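PDB 4W4T: MxaA from Stigmatella aurantiaca, which releases the finished myxalamid chain through its terminal NADPH-dependent reductase domain, the part modelled here, yielding a primary alcohol. Local coordinates for residues A36-E41 with E226-E231; T180-L185 with R235-T240. One frame throughout, in Å; residues are numbered along the deposited sequence.

In the fold
After the N-terminal helix 28-35 the chain runs as a loop over helix 217-234, where contact 1 (36-41 with 226-231) closes a span of 184 residues holding several strands of the central parallel sheet. Inside that span helix 159-177 ends, and the next residues, 180-185, lead into strand 185-188. Contact 2 joins them to 235-240, just past helix 217-234, so its shorter loop is not nested in the first but crosses it. The two also touch: Arg235 hydrogen-bonds to the carbonyls of Leu38 and Asp39, and Val229 packs on Val239. Together they tie the N-terminal loop, helix 217-234 and the starts of strands 185-188 and 239-248 together.

Contact 1: residues A36-E41 with E226-E231; sequences AVLDAE and EKLVRE
Leu38 and Leu228 meet at a slant, the CD1 methyl of Leu38 lying 4.0 Å from CD2 of Leu228. The bond from CA to CB of Leu38 is aimed at the helix, and with CG anti to its backbone N (chi1 -173°) its two methyls divide the work. CD1 faces the other leucine, while CD2 drops onto the helix backbone, 3.7 Å from the carbonyl O of Leu228. One turn along, Glu231 crosses the same side chain with its aliphatic part: its CG lies 3.8 Å from CB of Leu38. The glutamate chain bends at chi2 (61°), and the carboxylate, past the apolar stretch, forms salt bridges through OE2 with Arg234 and Arg235. The CG methylene can therefore serve the packing while the charge is answered beside it.

At the start of the loop segment the approach is closer to the backbone. CD2 of Leu228 reaches the carbonyl O of Ala36 at 3.4 Å, and the CB of Ala36 sits 3.7 Å from CB of Lys227. Beyond its CG the lysine turns away, bent at chi2 and chi3, so its ammonium takes no part here.

Leu174 of helix 159-177 touches both leucines, making a small apolar cluster between loop and helices. This is the packing of an N-terminal loop onto a helix that itself lies against the central parallel sheet of the Rossmann-type, extended short-chain dehydrogenase fold; the same helix, 217-234, carries the NADPH-binding residues Tyr218 and Lys222 nearer its beginning.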
# COMPACT_ATOMS: atom_id res chain seq x y z
N ALA A 36 5.36 -21.58 17.12
CA ALA A 36 4.86 -22.90 16.71
C ALA A 36 4.87 -23.91 17.86
O ALA A 36 4.40 -25.03 17.69
CB ALA A 36 5.69 -23.43 15.54
N VAL A 37 5.39 -23.52 19.01
CA VAL A 37 5.36 -24.39 20.18
C VAL A 37 4.01 -24.28 20.86
O VAL A 37 3.60 -23.20 21.28
CB VAL A 37 6.48 -24.04 21.17
CG1 VAL A 37 6.35 -24.85 22.45
CG2 VAL A 37 7.84 -24.27 20.51
N LEU A 38 3.30 -25.40 20.96
CA LEU A 38 1.95 -25.41 21.53
C LEU A 38 2.00 -25.54 23.06
O LEU A 38 2.61 -26.48 23.58
CB LEU A 38 1.14 -26.56 20.93
CG LEU A 38 -0.35 -26.62 21.30
CD1 LEU A 38 -1.06 -25.34 20.87
CD2 LEU A 38 -0.99 -27.83 20.67
N ASP A 39 1.35 -24.59 23.74
CA ASP A 39 1.29 -24.58 25.21
C ASP A 39 0.99 -25.97 25.75
O ASP A 39 0.13 -26.67 25.23
CB ASP A 39 0.22 -23.61 25.69
CG ASP A 39 0.52 -22.18 25.32
OD1 ASP A 39 1.71 -21.86 25.09
OD2 ASP A 39 -0.43 -21.38 25.27
N ALA A 40 1.71 -26.35 26.81
CA ALA A 40 1.64 -27.70 27.35
C ALA A 40 0.24 -28.10 27.79
O ALA A 40 -0.13 -29.28 27.70
CB ALA A 40 2.61 -27.85 28.51
N GLU A 41 -0.54 -27.14 28.26
CA GLU A 41 -1.86 -27.46 28.81
C GLU A 41 -2.88 -27.73 27.71
O GLU A 41 -3.94 -28.30 27.98
CB GLU A 41 -2.36 -26.36 29.73
CG GLU A 41 -2.76 -25.06 29.05
CD GLU A 41 -1.61 -24.06 28.94
OE1 GLU A 41 -0.44 -24.48 29.05
OE2 GLU A 41 -1.89 -22.86 28.73
N GLU A 226 -0.47 -23.93 11.22
CA GLU A 226 -0.60 -25.35 10.89
C GLU A 226 0.32 -26.19 11.76
O GLU A 226 -0.04 -27.31 12.13
CB GLU A 226 -0.31 -25.60 9.40
CG GLU A 226 -1.08 -26.81 8.86
CD GLU A 226 -0.60 -27.22 7.49
OE1 GLU A 226 -1.14 -26.71 6.49
OE2 GLU A 226 0.34 -28.04 7.42
N LYS A 227 1.49 -25.67 12.12
CA LYS A 227 2.37 -26.36 13.08
C LYS A 227 1.66 -26.59 14.41
O LYS A 227 1.75 -27.68 14.99
CB LYS A 227 3.66 -25.58 13.31
CG LYS A 227 4.56 -25.50 12.08
CD LYS A 227 5.25 -26.82 11.81
CE LYS A 227 6.50 -26.96 12.65
NZ LYS A 227 7.19 -28.25 12.32
N LEU A 228 0.95 -25.58 14.89
CA LEU A 228 0.22 -25.70 16.16
C LEU A 228 -0.83 -26.79 16.06
O LEU A 228 -0.97 -27.60 16.98
CB LEU A 228 -0.44 -24.38 16.54
CG LEU A 228 0.51 -23.26 16.97
CD1 LEU A 228 -0.29 -22.01 17.30
CD2 LEU A 228 1.33 -23.69 18.18
N VAL A 229 -1.53 -26.82 14.94
CA VAL A 229 -2.60 -27.78 14.73
C VAL A 229 -2.02 -29.20 14.63
O VAL A 229 -2.57 -30.15 15.19
CB VAL A 229 -3.42 -27.44 13.47
CG1 VAL A 229 -4.40 -28.56 13.14
CG2 VAL A 229 -4.19 -26.14 13.69
N ARG A 230 -0.89 -29.33 13.95
CA ARG A 230 -0.23 -30.63 13.87
C ARG A 230 0.21 -31.15 15.24
O ARG A 230 0.05 -32.34 15.55
CB ARG A 230 0.95 -30.57 12.90
CG ARG A 230 0.48 -30.43 11.45
CD ARG A 230 1.57 -30.63 10.40
NE ARG A 230 0.99 -30.38 9.08
CZ ARG A 230 0.31 -31.29 8.38
NH1 ARG A 230 0.15 -32.52 8.88
NH2 ARG A 230 -0.21 -30.99 7.20
N GLU A 231 0.76 -30.28 16.08
CA GLU A 231 1.14 -30.72 17.43
C GLU A 231 -0.08 -31.17 18.24
O GLU A 231 0.01 -32.12 19.01
CB GLU A 231 1.89 -29.61 18.18
CG GLU A 231 2.20 -29.94 19.66
CD GLU A 231 3.09 -31.17 19.87
OE1 GLU A 231 3.72 -31.64 18.90
OE2 GLU A 231 3.15 -31.68 21.01

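Contact 2: residues T180-L185 with R235-T240; sequences TRIKPL and RGLPVT
Leu237 reaches across to Ile182 and Lys183 with the end of its side chain. From CB the chain turns to place CG anti to the backbone N (chi1 -174°), and there it forks. CD1 comes to 3.5 Å from the carbonyl O of Lys183 and also rests 4.0 Å from CG2 of Ile182, the two side chains running alongside in opposing senses. The other methyl, CD2, lies 4.3 Å from CB of Leu185. Leu174 and Ala177 of helix 159-177, with Ala232 of helix 217-234, pack against the same leucine and bury it.

The CG2 methyl of Ile182 has a second neighbour, CD of Pro238, whose side chain is set nearly perpendicular to that of the isoleucine. Further along, the two prolines sit abreast.

Beyond them the backbones pair in parallel. The N-H of Leu185 gives a hydrogen bond of 2.9 Å to the carbonyl O of Pro238, fairly straight at 164°, and the N-H of Thr240 returns one of 2.9 Å to the carbonyl O of Leu185. Val239 is thus bracketed, and its CA-H leans on that same Leu185 oxygen at 3.2 Å. The OG1 of Thr240 turns to His186 next door.

Chemically, the contact changes character along its length: methyls and proline rings hold the incoming loops together first, and backbone polar groups take over where strands 185-188 and 239-248 begin. The ladder can begin right after a proline: Pro238 has no N-H to give, but its carbonyl takes the N-H of Leu185.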
# COMPACT_ATOMS: atom_id res chain seq x y z
N THR A 180 -12.85 -29.00 28.58
CA THR A 180 -14.06 -29.67 29.04
C THR A 180 -14.22 -31.02 28.37
O THR A 180 -14.14 -32.07 29.02
CB THR A 180 -15.31 -28.82 28.78
OG1 THR A 180 -15.16 -27.53 29.38
CG2 THR A 180 -16.55 -29.51 29.34
N ARG A 181 -14.44 -31.00 27.07
CA ARG A 181 -14.60 -32.22 26.29
C ARG A 181 -14.03 -32.05 24.88
O ARG A 181 -14.08 -30.97 24.30
CB ARG A 181 -16.06 -32.64 26.22
CG ARG A 181 -17.01 -31.62 25.60
CD ARG A 181 -18.43 -32.16 25.72
NE ARG A 181 -19.45 -31.36 25.07
CZ ARG A 181 -19.83 -31.54 23.81
NH1 ARG A 181 -19.24 -32.48 23.08
NH2 ARG A 181 -20.79 -30.79 23.29
N ILE A 182 -13.47 -33.14 24.37
CA ILE A 182 -12.77 -33.14 23.09
C ILE A 182 -13.66 -32.79 21.91
O ILE A 182 -14.78 -33.31 21.78
CB ILE A 182 -12.10 -34.50 22.83
CG1 ILE A 182 -11.11 -34.82 23.95
CG2 ILE A 182 -11.40 -34.53 21.45
CD1 ILE A 182 -10.19 -33.66 24.27
N LYS A 183 -13.17 -31.90 21.05
CA LYS A 183 -13.90 -31.47 19.88
C LYS A 183 -13.04 -31.63 18.63
O LYS A 183 -12.01 -30.97 18.49
CB LYS A 183 -14.36 -30.01 20.02
CG LYS A 183 -15.08 -29.72 21.34
CD LYS A 183 -15.40 -28.24 21.48
CE LYS A 183 -15.92 -27.91 22.91
NZ LYS A 183 -14.91 -28.24 23.96
N PRO A 184 -13.46 -32.50 17.71
CA PRO A 184 -12.72 -32.59 16.44
C PRO A 184 -12.63 -31.24 15.75
O PRO A 184 -13.55 -30.40 15.81
CB PRO A 184 -13.54 -33.59 15.62
CG PRO A 184 -14.16 -34.47 16.66
CD PRO A 184 -14.51 -33.53 17.80
N LEU A 185 -11.49 -31.04 15.09
CA LEU A 185 -11.18 -29.77 14.46
C LEU A 185 -10.92 -29.95 12.97
O LEU A 185 -10.03 -30.69 12.58
CB LEU A 185 -9.97 -29.14 15.13
CG LEU A 185 -9.39 -27.97 14.34
CD1 LEU A 185 -10.36 -26.79 14.35
CD2 LEU A 185 -8.04 -27.59 14.89
N ARG A 235 -0.82 -34.82 19.78
CA ARG A 235 -1.22 -35.04 21.18
C ARG A 235 -2.55 -35.79 21.29
O ARG A 235 -2.99 -36.10 22.40
CB ARG A 235 -1.30 -33.70 21.90
CG ARG A 235 0.05 -33.02 22.07
CD ARG A 235 -0.07 -31.69 22.79
NE ARG A 235 1.18 -30.96 22.75
CZ ARG A 235 1.37 -29.74 23.23
NH1 ARG A 235 0.37 -29.09 23.81
NH2 ARG A 235 2.56 -29.17 23.13
N GLY A 236 -3.18 -36.08 20.15
CA GLY A 236 -4.38 -36.90 20.15
C GLY A 236 -5.69 -36.21 19.80
O GLY A 236 -6.75 -36.85 19.78
N LEU A 237 -5.65 -34.91 19.55
CA LEU A 237 -6.82 -34.21 19.04
C LEU A 237 -7.14 -34.71 17.63
O LEU A 237 -6.24 -34.75 16.78
CB LEU A 237 -6.60 -32.69 19.02
CG LEU A 237 -7.82 -31.85 18.63
CD1 LEU A 237 -8.89 -31.96 19.72
CD2 LEU A 237 -7.41 -30.39 18.41
N PRO A 238 -8.40 -35.09 17.38
CA PRO A 238 -8.78 -35.44 16.00
C PRO A 238 -8.86 -34.19 15.14
O PRO A 238 -9.63 -33.27 15.43
CB PRO A 238 -10.16 -36.09 16.16
CG PRO A 238 -10.27 -36.45 17.62
CD PRO A 238 -9.48 -35.38 18.33
N VAL A 239 -8.08 -34.18 14.07
CA VAL A 239 -7.93 -33.01 13.22
C VAL A 239 -7.95 -33.41 11.76
O VAL A 239 -7.40 -34.44 11.40
CB VAL A 239 -6.60 -32.28 13.50
CG1 VAL A 239 -6.36 -31.20 12.49
CG2 VAL A 239 -6.58 -31.69 14.93
N THR A 240 -8.59 -32.60 10.92
CA THR A 240 -8.37 -32.68 9.48
C THR A 240 -7.73 -31.37 9.05
O THR A 240 -8.08 -30.29 9.55
CB THR A 240 -9.68 -32.94 8.70
OG1 THR A 240 -10.48 -31.75 8.64
CG2 THR A 240 -10.49 -34.02 9.36